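Long-range contacts in zebrafish RNase5 (Danio rerio, PDB 3LJE), which probably hydrolyses RNA as a member of the pancreatic ribonuclease family, in the zebrafish RNase/angiogenin subfamily: residues Ala54-Val62 with Phe74-Val82; Val25-Lys36 with Arg93-Ser102. One frame throughout, in Å; residues are numbered along the deposited sequence.

Contact 1. Residues Ala54-Val62 with Phe74-Val82; sequences ATKDRITTV and FKSNQPFPV. With SO4 (sulfate ion), chain D.
The short helix 56-60 sits across the loop that joins strand 73-76 to strand 80-89, its axis running at 124° to that of strand 80-82 with a closest approach of 11.6 Å, and the side chains of R58 and F80 bridge much of the distance. The R58 guanidinium lies flat on one face of the F80 ring, the two planes 6° apart, and R58 CZ stands 4.2 Å from the F80 ring centre, so the cation-pi contact is off-centre, toward CE2. R58 reaches it with CG anti to its own backbone N (chi1 -163°) and a bend at chi3 that lays the planar end over the ring. Water 1 ties the same group down from its edge, accepting from R58 NH2 and donating to P79 O. Around the ring, A54 CB comes to the edge at 4.1 Å from F80 CD2, while I59 CG1 and V62 CG2 approach obliquely; I52 of strand 48-52 also touches F80. Farther along, V62 splits its two methyls: CG1 lies 3.5 Å from F74 O and close to S76 N, and CG2 packs against S76 CB. S76 OG donates to Q78 O at 2.7 Å within the turn and is also hydrogen-bonded to I107 N of strand 97-112. At the start of the helix T55 is the N-cap, its OG1 accepting from R58 N at 3.1 Å and donating to O3 of a sulfate at 2.6 Å; this ion probably came from the crystallisation liquor. No direct hydrogen bond joins the two segments, which are held by apolar packing, the stack and one water. Helix 56-60 thus packs on two strands of the antiparallel sheet of the pancreatic ribonuclease fold.

Contact 2. Residues Val25-Lys36 with Arg93-Ser102; sequences VQKCDRAMSIKK and RPNCQYRGTS
M32 and Y98 pack together where helix 28-34 lies across strand 97-102 of the antiparallel sheet of this pancreatic ribonuclease fold, at 124° and with the axes 7.7 Å apart at their closest. M32 CG sits over one face of the ring, 3.8 Å from the Y98 ring centre, a CH-pi contact; bends at chi2 and chi3 fold the chain back so that SD also stands above that face in a more distant Met-aromatic contact, and M32 CE touches Y98 OH. That hydroxyl is hydrogen-bonded to K46 O. One turn earlier, C28 CB packs on Y98 CB at 3.6 Å, and C28 SG, in a disulfide with C85, lies against G100 CA; a side chain at G100 would run into this sulfur and V25 O. In the conformer modelled here, V25 CG1 lies over the backbone of T101 and S102. D29 turns its carboxylate to the strand: OD1 accepts from Y98 N at 2.6 Å with its syn lone pair and lies at the edge of the tyrosine ring, while OD2 takes a hydrogen from water 3. With D29 replaced by an alanine, Y98 N would probably lose its acceptor and water 3 its carboxylate partner, and the tie between helix and strand would weaken. At the other end the helix closes in a Schellman motif, where K36 has positive phi and K36 N bonds to S33 O. R93 also uses that oxygen. Bent at chi3, it brings NH1 in the carbonyl plane onto a lone pair of S33 O, 2.9 Å away and nearly straight at 168°, with NH2 adding only a weak bond to the same atom.

Overall arrangement
Both contacts set a helix against the same antiparallel sheet, on opposite sides of the chain's centre, with their own centres about 22 Å apart. Along the sequence, contact 1 falls wholly between the two segments of contact 2. Strands 80-89 and 97-112 are antiparallel neighbours and join the two directly: V82 O of contact 1 lies 3.7 Å from S102 CB of contact 2. Strand 73-76 pairs with 97-112 as well. The sulfate at T55 and an acetate about 6 Å from the K36 side chain probably come from the crystallisation liquor. Pancreatic ribonucleases carry their catalytic histidines on the first helix and last strand, here helix 8-18 and strand 115-119, probably outside both contacts.

Contact 1. Residues Ala54-Val62 with Phe74-Val82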
loop_
_atom_site.group_PDB
_atom_site.type_symbol
_atom_site.label_atom_id
_atom_site.label_comp_id
_atom_site.label_asym_id
_atom_site.label_seq_id
_atom_site.Cartn_x
_atom_site.Cartn_y
_atom_site.Cartn_z
ATOM N N ALA A 54 9.244 1.079 -3.323
ATOM C CA ALA A 54 10.229 1.998 -2.788
ATOM C C ALA A 54 10.506 1.674 -1.355
ATOM O O ALA A 54 9.851 0.820 -0.781
ATOM C CB ALA A 54 9.745 3.433 -2.920
ATOM N N THR A 55 11.502 2.347 -0.760
ATOM C CA THR A 55 11.830 2.117 0.648
ATOM C C THR A 55 10.863 2.852 1.540
ATOM O O THR A 55 10.255 3.865 1.157
ATOM C CB THR A 55 13.235 2.649 1.046
ATOM O OG1 THR A 55 13.234 4.090 0.890
ATOM C CG2 THR A 55 14.341 2.077 0.149
ATOM N N LYS A 56 10.715 2.374 2.762
ATOM C CA LYS A 56 9.812 3.082 3.661
ATOM C C LYS A 56 10.284 4.484 3.930
ATOM O O LYS A 56 9.456 5.404 4.032
ATOM C CB LYS A 56 9.662 2.361 5.003
ATOM C CG LYS A 56 11.004 2.101 5.680
ATOM C CD LYS A 56 10.746 1.368 6.997
ATOM C CE LYS A 56 12.048 1.186 7.822
ATOM N NZ LYS A 56 11.661 0.259 8.969
ATOM N N ASP A 57 11.588 4.701 4.052
ATOM C CA ASP A 57 12.031 6.078 4.313
ATOM C C ASP A 57 11.642 7.059 3.159
ATOM O O ASP A 57 11.245 8.208 3.424
ATOM C CB ASP A 57 13.566 6.168 4.505
ATOM C CG ASP A 57 14.041 5.518 5.821
ATOM O OD1 ASP A 57 13.201 5.071 6.612
ATOM O OD2 ASP A 57 15.273 5.457 6.051
ATOM N N ARG A 58 11.806 6.635 1.920
ATOM C CA ARG A 58 11.511 7.541 0.831
ATOM C C ARG A 58 10.001 7.794 0.765
ATOM O O ARG A 58 9.560 8.895 0.494
ATOM C CB ARG A 58 11.977 6.964 -0.525
ATOM C CG ARG A 58 12.029 8.171 -1.560
ATOM C CD ARG A 58 12.863 7.902 -2.830
ATOM N NE ARG A 58 12.116 6.952 -3.663
ATOM C CZ ARG A 58 11.291 7.346 -4.639
ATOM N NH1 ARG A 58 11.060 8.678 -4.931
ATOM N NH2 ARG A 58 10.711 6.425 -5.378
ATOM N N ILE A 59 9.226 6.747 0.965
ATOM C CA ILE A 59 7.756 6.915 0.896
ATOM C C ILE A 59 7.349 7.864 2.051
ATOM O O ILE A 59 6.448 8.712 1.853
ATOM C CB ILE A 59 7.071 5.563 1.079
ATOM C CG1 ILE A 59 7.351 4.694 -0.175
ATOM C CG2 ILE A 59 5.531 5.692 1.202
ATOM C CD1 ILE A 59 6.954 3.212 0.078
ATOM N N THR A 60 7.998 7.728 3.196
ATOM C CA THR A 60 7.634 8.586 4.356
ATOM C C THR A 60 7.838 10.093 4.047
ATOM O O THR A 60 7.158 10.957 4.636
ATOM C CB THR A 60 8.404 8.057 5.603
ATOM O OG1 THR A 60 7.901 6.744 5.870
ATOM C CG2 THR A 60 8.196 8.963 6.889
ATOM N N THR A 61 8.780 10.423 3.147
ATOM C CA THR A 61 8.975 11.849 2.757
ATOM C C THR A 61 7.698 12.453 2.153
ATOM O O THR A 61 7.560 13.668 2.155
ATOM C CB THR A 61 10.146 12.065 1.681
ATOM O OG1 THR A 61 9.808 11.436 0.434
ATOM C CG2 THR A 61 11.486 11.505 2.269
ATOM N N VAL A 62 6.798 11.613 1.630
ATOM C CA VAL A 62 5.518 12.174 1.144
ATOM C C VAL A 62 4.736 12.813 2.327
ATOM O O VAL A 62 3.959 13.798 2.138
ATOM C CB VAL A 62 4.654 11.089 0.480
ATOM C CG1 VAL A 62 3.277 11.672 -0.038
ATOM C CG2 VAL A 62 5.434 10.623 -0.776
ATOM N N PHE A 74 -2.044 13.427 1.400
ATOM C CA PHE A 74 -0.787 14.103 0.963
ATOM C C PHE A 74 -0.313 13.404 -0.310
ATOM O O PHE A 74 -0.212 12.125 -0.327
ATOM C CB PHE A 74 0.246 13.957 2.063
ATOM C CG PHE A 74 -0.115 14.713 3.268
ATOM C CD1 PHE A 74 0.163 16.087 3.316
ATOM C CD2 PHE A 74 -0.906 14.091 4.263
ATOM C CE1 PHE A 74 -0.353 16.927 4.405
ATOM C CE2 PHE A 74 -1.466 14.880 5.365
ATOM C CZ PHE A 74 -1.157 16.322 5.414
ATOM N N LYS A 75 -0.014 14.215 -1.358
ATOM C CA LYS A 75 0.263 13.611 -2.664
ATOM C C LYS A 75 1.795 13.786 -2.940
ATOM O O LYS A 75 2.376 14.821 -2.639
ATOM C CB LYS A 75 -0.545 14.343 -3.743
ATOM C CG LYS A 75 -0.411 13.806 -5.147
ATOM C CD LYS A 75 -1.575 14.382 -6.013
ATOM C CE LYS A 75 -1.641 13.674 -7.341
ATOM N NZ LYS A 75 -2.680 14.263 -8.243
ATOM N N SER A 76 2.422 12.751 -3.502
ATOM C CA SER A 76 3.832 12.857 -3.825
ATOM C C SER A 76 3.995 14.013 -4.867
ATOM O O SER A 76 3.054 14.277 -5.630
ATOM C CB SER A 76 4.338 11.518 -4.448
ATOM O OG SER A 76 3.608 11.113 -5.583
ATOM N N ASN A 77 5.214 14.569 -4.912
ATOM C CA ASN A 77 5.509 15.687 -5.855
ATOM C C ASN A 77 6.067 15.076 -7.184
ATOM O O ASN A 77 6.391 15.811 -8.153
ATOM C CB ASN A 77 6.487 16.659 -5.217
ATOM C CG ASN A 77 7.878 16.046 -4.901
ATOM O OD1 ASN A 77 8.251 14.960 -5.403
ATOM N ND2 ASN A 77 8.626 16.739 -4.102
ATOM N N GLN A 78 6.055 13.750 -7.282
ATOM C CA GLN A 78 6.576 13.053 -8.506
ATOM C C GLN A 78 5.981 11.622 -8.538
ATOM O O GLN A 78 5.570 11.097 -7.460
ATOM C CB GLN A 78 8.132 12.863 -8.418
ATOM C CG GLN A 78 8.606 12.151 -7.124
ATOM C CD GLN A 78 10.094 12.328 -6.895
ATOM O OE1 GLN A 78 10.885 11.528 -7.418
ATOM N NE2 GLN A 78 10.497 13.369 -6.148
ATOM N N PRO A 79 5.891 11.008 -9.706
ATOM C CA PRO A 79 5.344 9.629 -9.794
ATOM C C PRO A 79 6.196 8.661 -8.944
ATOM O O PRO A 79 7.392 8.929 -8.649
ATOM C CB PRO A 79 5.518 9.251 -11.305
ATOM C CG PRO A 79 5.553 10.628 -12.040
ATOM C CD PRO A 79 6.321 11.516 -11.059
ATOM N N PHE A 80 5.545 7.621 -8.473
ATOM C CA PHE A 80 6.303 6.554 -7.782
ATOM C C PHE A 80 5.991 5.351 -8.572
ATOM O O PHE A 80 4.925 5.218 -9.191
ATOM C CB PHE A 80 5.800 6.261 -6.301
ATOM C CG PHE A 80 6.510 7.046 -5.275
ATOM C CD1 PHE A 80 6.423 8.485 -5.210
ATOM C CD2 PHE A 80 7.293 6.403 -4.300
ATOM C CE1 PHE A 80 7.055 9.161 -4.219
ATOM C CE2 PHE A 80 7.907 7.117 -3.335
ATOM C CZ PHE A 80 7.800 8.503 -3.258
ATOM N N PRO A 81 6.940 4.382 -8.574
ATOM C CA PRO A 81 6.677 3.110 -9.217
ATOM C C PRO A 81 5.767 2.269 -8.360
ATOM O O PRO A 81 6.011 2.106 -7.164
ATOM C CB PRO A 81 8.044 2.454 -9.352
ATOM C CG PRO A 81 8.815 2.971 -8.171
ATOM C CD PRO A 81 8.070 4.173 -7.652
ATOM N N VAL A 82 4.748 1.677 -8.924
ATOM C CA VAL A 82 3.859 0.823 -8.144
ATOM C C VAL A 82 3.442 -0.414 -8.900
ATOM O O VAL A 82 3.436 -0.441 -10.127
ATOM C CB VAL A 82 2.506 1.523 -7.696
ATOM C CG1 VAL A 82 2.855 2.885 -6.867
ATOM C CG2 VAL A 82 1.562 1.805 -8.966
HETATM S S SO4 D . 16.276 5.354 -0.625
HETATM O O1 SO4 D . 15.383 5.539 -1.793
HETATM O O2 SO4 D . 17.237 6.506 -0.589
HETATM O O3 SO4 D . 15.542 5.276 0.689
HETATM O O4 SO4 D . 16.941 4.075 -0.964
HETATM O O HOH W 1 9.463 7.997 -7.214
#

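Contact 2. Residues Val25-Lys36 with Arg93-Ser102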
loop_
_atom_site.group_PDB
_atom_site.type_symbol
_atom_site.label_atom_id
_atom_site.label_comp_id
_atom_site.label_asym_id
_atom_site.label_seq_id
_atom_site.Cartn_x
_atom_site.Cartn_y
_atom_site.Cartn_z
ATOM N N VAL A 25 4.676 -7.787 -10.930
ATOM C CA VAL A 25 3.342 -8.251 -11.281
ATOM C C VAL A 25 3.066 -9.752 -11.098
ATOM O O VAL A 25 1.992 -10.213 -10.608
ATOM C CB VAL A 25 3.027 -7.809 -12.749
ATOM C CG1 VAL A 25 3.148 -6.200 -12.804
ATOM C CG2 VAL A 25 4.025 -8.499 -13.790
ATOM N N GLN A 26 4.086 -10.548 -11.303
ATOM C CA GLN A 26 3.845 -12.009 -11.173
ATOM C C GLN A 26 3.733 -12.462 -9.749
ATOM O O GLN A 26 3.235 -13.556 -9.520
ATOM C CB GLN A 26 4.978 -12.851 -11.737
ATOM C CG GLN A 26 6.254 -12.129 -11.729
ATOM C CD GLN A 26 6.262 -11.231 -12.935
ATOM O OE1 GLN A 26 5.697 -11.650 -13.963
ATOM N NE2 GLN A 26 6.867 -10.046 -12.859
ATOM N N LYS A 27 4.141 -11.636 -8.786
ATOM C CA LYS A 27 4.093 -12.046 -7.385
ATOM C C LYS A 27 2.827 -11.677 -6.617
ATOM O O LYS A 27 2.760 -11.883 -5.376
ATOM C CB LYS A 27 5.323 -11.382 -6.643
ATOM C CG LYS A 27 6.751 -11.794 -7.211
ATOM C CD LYS A 27 7.837 -10.926 -6.351
ATOM C CE LYS A 27 9.036 -10.791 -7.075
ATOM N NZ LYS A 27 10.083 -10.201 -6.334
ATOM N N CYS A 28 1.840 -11.030 -7.294
ATOM C CA CYS A 28 0.640 -10.661 -6.557
ATOM C C CYS A 28 0.041 -11.772 -5.672
ATOM O O CYS A 28 -0.241 -11.520 -4.524
ATOM C CB CYS A 28 -0.516 -10.156 -7.495
ATOM S SG CYS A 28 -0.151 -8.461 -8.123
ATOM N N ASP A 29 -0.216 -12.961 -6.225
ATOM C CA ASP A 29 -0.872 -13.967 -5.410
ATOM C C ASP A 29 -0.067 -14.312 -4.140
ATOM O O ASP A 29 -0.648 -14.315 -3.042
ATOM C CB ASP A 29 -1.088 -15.270 -6.166
ATOM C CG ASP A 29 -2.241 -15.159 -7.274
ATOM O OD1 ASP A 29 -2.893 -14.053 -7.388
ATOM O OD2 ASP A 29 -2.436 -16.171 -8.005
ATOM N N ARG A 30 1.235 -14.577 -4.310
ATOM C CA ARG A 30 2.014 -14.982 -3.109
ATOM C C ARG A 30 2.190 -13.811 -2.128
ATOM O O ARG A 30 2.178 -14.026 -0.913
ATOM C CB ARG A 30 3.394 -15.613 -3.505
ATOM C CG ARG A 30 4.635 -14.656 -3.710
ATOM C CD ARG A 30 5.956 -15.344 -4.038
ATOM N NE ARG A 30 5.982 -15.734 -5.424
ATOM C CZ ARG A 30 6.973 -15.755 -6.304
ATOM N NH1 ARG A 30 8.240 -15.381 -6.065
ATOM N NH2 ARG A 30 6.640 -16.190 -7.481
ATOM N N ALA A 31 2.339 -12.566 -2.624
ATOM C CA ALA A 31 2.474 -11.409 -1.751
ATOM C C ALA A 31 1.173 -11.238 -0.955
ATOM O O ALA A 31 1.214 -11.034 0.251
ATOM C CB ALA A 31 2.796 -10.150 -2.547
ATOM N N MET A 32 0.012 -11.307 -1.630
ATOM C CA MET A 32 -1.272 -11.100 -0.903
ATOM C C MET A 32 -1.457 -12.206 0.165
ATOM O O MET A 32 -1.980 -12.013 1.246
ATOM C CB MET A 32 -2.468 -11.135 -1.910
ATOM C CG MET A 32 -2.461 -9.925 -2.921
ATOM S SD MET A 32 -2.568 -8.246 -2.025
ATOM C CE MET A 32 -4.390 -8.313 -1.629
ATOM N N SER A 33 -1.017 -13.376 -0.210
ATOM C CA SER A 33 -1.148 -14.515 0.688
ATOM C C SER A 33 -0.148 -14.448 1.889
ATOM O O SER A 33 -0.569 -14.457 3.023
ATOM C CB SER A 33 -0.913 -15.785 -0.150
ATOM O OG SER A 33 -0.823 -16.864 0.744
ATOM N N ILE A 34 1.142 -14.338 1.610
ATOM C CA ILE A 34 2.121 -14.415 2.723
ATOM C C ILE A 34 2.003 -13.160 3.648
ATOM O O ILE A 34 2.195 -13.280 4.842
ATOM C CB ILE A 34 3.578 -14.538 2.162
ATOM C CG1 ILE A 34 4.517 -14.995 3.317
ATOM C CG2 ILE A 34 4.133 -13.203 1.572
ATOM C CD1 ILE A 34 6.042 -15.097 2.747
ATOM N N LYS A 35 1.557 -12.007 3.101
ATOM C CA LYS A 35 1.461 -10.769 3.970
ATOM C C LYS A 35 0.090 -10.780 4.597
ATOM O O LYS A 35 -0.304 -9.864 5.382
ATOM C CB LYS A 35 1.686 -9.486 3.106
ATOM C CG LYS A 35 3.174 -9.345 2.470
ATOM C CD LYS A 35 3.116 -8.298 1.320
ATOM C CE LYS A 35 4.433 -8.307 0.448
ATOM N NZ LYS A 35 5.512 -7.666 1.229
ATOM N N LYS A 36 -0.673 -11.824 4.315
ATOM C CA LYS A 36 -1.986 -11.914 4.901
ATOM C C LYS A 36 -2.884 -10.672 4.687
ATOM O O LYS A 36 -3.578 -10.164 5.626
ATOM C CB LYS A 36 -1.868 -12.191 6.416
ATOM C CG LYS A 36 -1.096 -13.485 6.698
ATOM C CD LYS A 36 -1.376 -13.924 8.214
ATOM C CE LYS A 36 -1.203 -15.429 8.451
ATOM N NZ LYS A 36 0.070 -15.926 7.894
ATOM N N ARG A 93 -9.894 -16.370 1.276
ATOM C CA ARG A 93 -8.586 -17.086 1.292
ATOM C C ARG A 93 -8.970 -18.584 1.447
ATOM O O ARG A 93 -9.900 -18.904 2.206
ATOM C CB ARG A 93 -7.774 -16.766 2.556
ATOM C CG ARG A 93 -7.062 -15.441 2.652
ATOM C CD ARG A 93 -6.215 -15.360 4.007
ATOM N NE ARG A 93 -5.079 -16.303 4.148
ATOM C CZ ARG A 93 -3.791 -15.988 3.853
ATOM N NH1 ARG A 93 -3.451 -14.774 3.376
ATOM N NH2 ARG A 93 -2.805 -16.831 4.139
ATOM N N PRO A 94 -8.216 -19.501 0.831
ATOM C CA PRO A 94 -7.013 -19.216 0.011
ATOM C C PRO A 94 -7.275 -19.217 -1.500
ATOM O O PRO A 94 -6.351 -19.446 -2.342
ATOM C CB PRO A 94 -6.133 -20.406 0.360
ATOM C CG PRO A 94 -7.221 -21.599 0.238
ATOM C CD PRO A 94 -8.413 -20.963 1.020
ATOM N N ASN A 95 -8.513 -18.966 -1.885
ATOM C CA ASN A 95 -8.775 -19.087 -3.284
ATOM C C ASN A 95 -8.524 -17.797 -4.050
ATOM O O ASN A 95 -8.808 -17.775 -5.234
ATOM C CB ASN A 95 -10.231 -19.493 -3.514
ATOM C CG ASN A 95 -10.690 -20.632 -2.592
ATOM O OD1 ASN A 95 -9.967 -21.642 -2.418
ATOM N ND2 ASN A 95 -11.921 -20.509 -2.037
ATOM N N CYS A 96 -8.039 -16.741 -3.400
ATOM C CA CYS A 96 -7.853 -15.499 -4.148
ATOM C C CYS A 96 -6.850 -15.585 -5.336
ATOM O O CYS A 96 -5.756 -16.118 -5.185
ATOM C CB CYS A 96 -7.391 -14.406 -3.180
ATOM S SG CYS A 96 -8.217 -14.435 -1.559
ATOM N N GLN A 97 -7.220 -15.075 -6.525
ATOM C CA GLN A 97 -6.299 -14.980 -7.638
ATOM C C GLN A 97 -6.291 -13.534 -8.131
ATOM O O GLN A 97 -7.383 -12.961 -8.372
ATOM C CB GLN A 97 -6.723 -15.863 -8.787
ATOM C CG GLN A 97 -6.592 -17.325 -8.381
ATOM C CD GLN A 97 -6.916 -18.262 -9.537
ATOM O OE1 GLN A 97 -7.905 -19.025 -9.483
ATOM N NE2 GLN A 97 -6.104 -18.196 -10.590
ATOM N N TYR A 98 -5.088 -13.004 -8.350
ATOM C CA TYR A 98 -4.911 -11.591 -8.780
ATOM C C TYR A 98 -4.242 -11.413 -10.134
ATOM O O TYR A 98 -3.514 -12.303 -10.597
ATOM C CB TYR A 98 -4.030 -10.874 -7.717
ATOM C CG TYR A 98 -4.675 -10.761 -6.395
ATOM C CD1 TYR A 98 -5.475 -9.620 -6.090
ATOM C CD2 TYR A 98 -4.604 -11.795 -5.458
ATOM C CE1 TYR A 98 -6.159 -9.531 -4.924
ATOM C CE2 TYR A 98 -5.327 -11.707 -4.276
ATOM C CZ TYR A 98 -6.089 -10.568 -4.028
ATOM O OH TYR A 98 -6.761 -10.411 -2.863
ATOM N N ARG A 99 -4.412 -10.229 -10.742
ATOM C CA ARG A 99 -3.688 -9.913 -11.954
ATOM C C ARG A 99 -2.909 -8.705 -11.508
ATOM O O ARG A 99 -3.449 -7.860 -10.797
ATOM C CB ARG A 99 -4.684 -9.538 -13.052
ATOM C CG ARG A 99 -4.116 -8.880 -14.320
ATOM C CD ARG A 99 -3.185 -9.799 -15.219
ATOM N NE ARG A 99 -3.797 -11.021 -15.829
ATOM C CZ ARG A 99 -5.103 -11.206 -16.139
ATOM N NH1 ARG A 99 -6.011 -10.254 -15.900
ATOM N NH2 ARG A 99 -5.507 -12.364 -16.698
ATOM N N GLY A 100 -1.670 -8.575 -11.888
ATOM C CA GLY A 100 -0.907 -7.411 -11.449
ATOM C C GLY A 100 -0.599 -6.453 -12.616
ATOM O O GLY A 100 -0.438 -6.912 -13.752
ATOM N N THR A 101 -0.533 -5.155 -12.341
ATOM C CA THR A 101 -0.166 -4.164 -13.345
ATOM C C THR A 101 0.893 -3.248 -12.757
ATOM O O THR A 101 0.786 -2.830 -11.595
ATOM C CB THR A 101 -1.365 -3.287 -13.685
ATOM O OG1 THR A 101 -2.391 -4.095 -14.235
ATOM C CG2 THR A 101 -0.948 -2.222 -14.732
ATOM N N SER A 102 1.979 -3.001 -13.466
ATOM C CA SER A 102 2.916 -2.102 -12.843
ATOM C C SER A 102 2.708 -0.756 -13.571
ATOM O O SER A 102 2.467 -0.716 -14.812
ATOM C CB SER A 102 4.341 -2.598 -12.992
ATOM O OG SER A 102 4.923 -2.119 -14.176
HETATM O O HOH W 2 -0.272 -11.488 -11.344
HETATM O O HOH W 3 -3.496 -15.716 -10.314
HETATM O O HOH W 4 -4.801 -13.320 1.959
HETATM O O HOH W 5 0.044 -17.364 5.361
#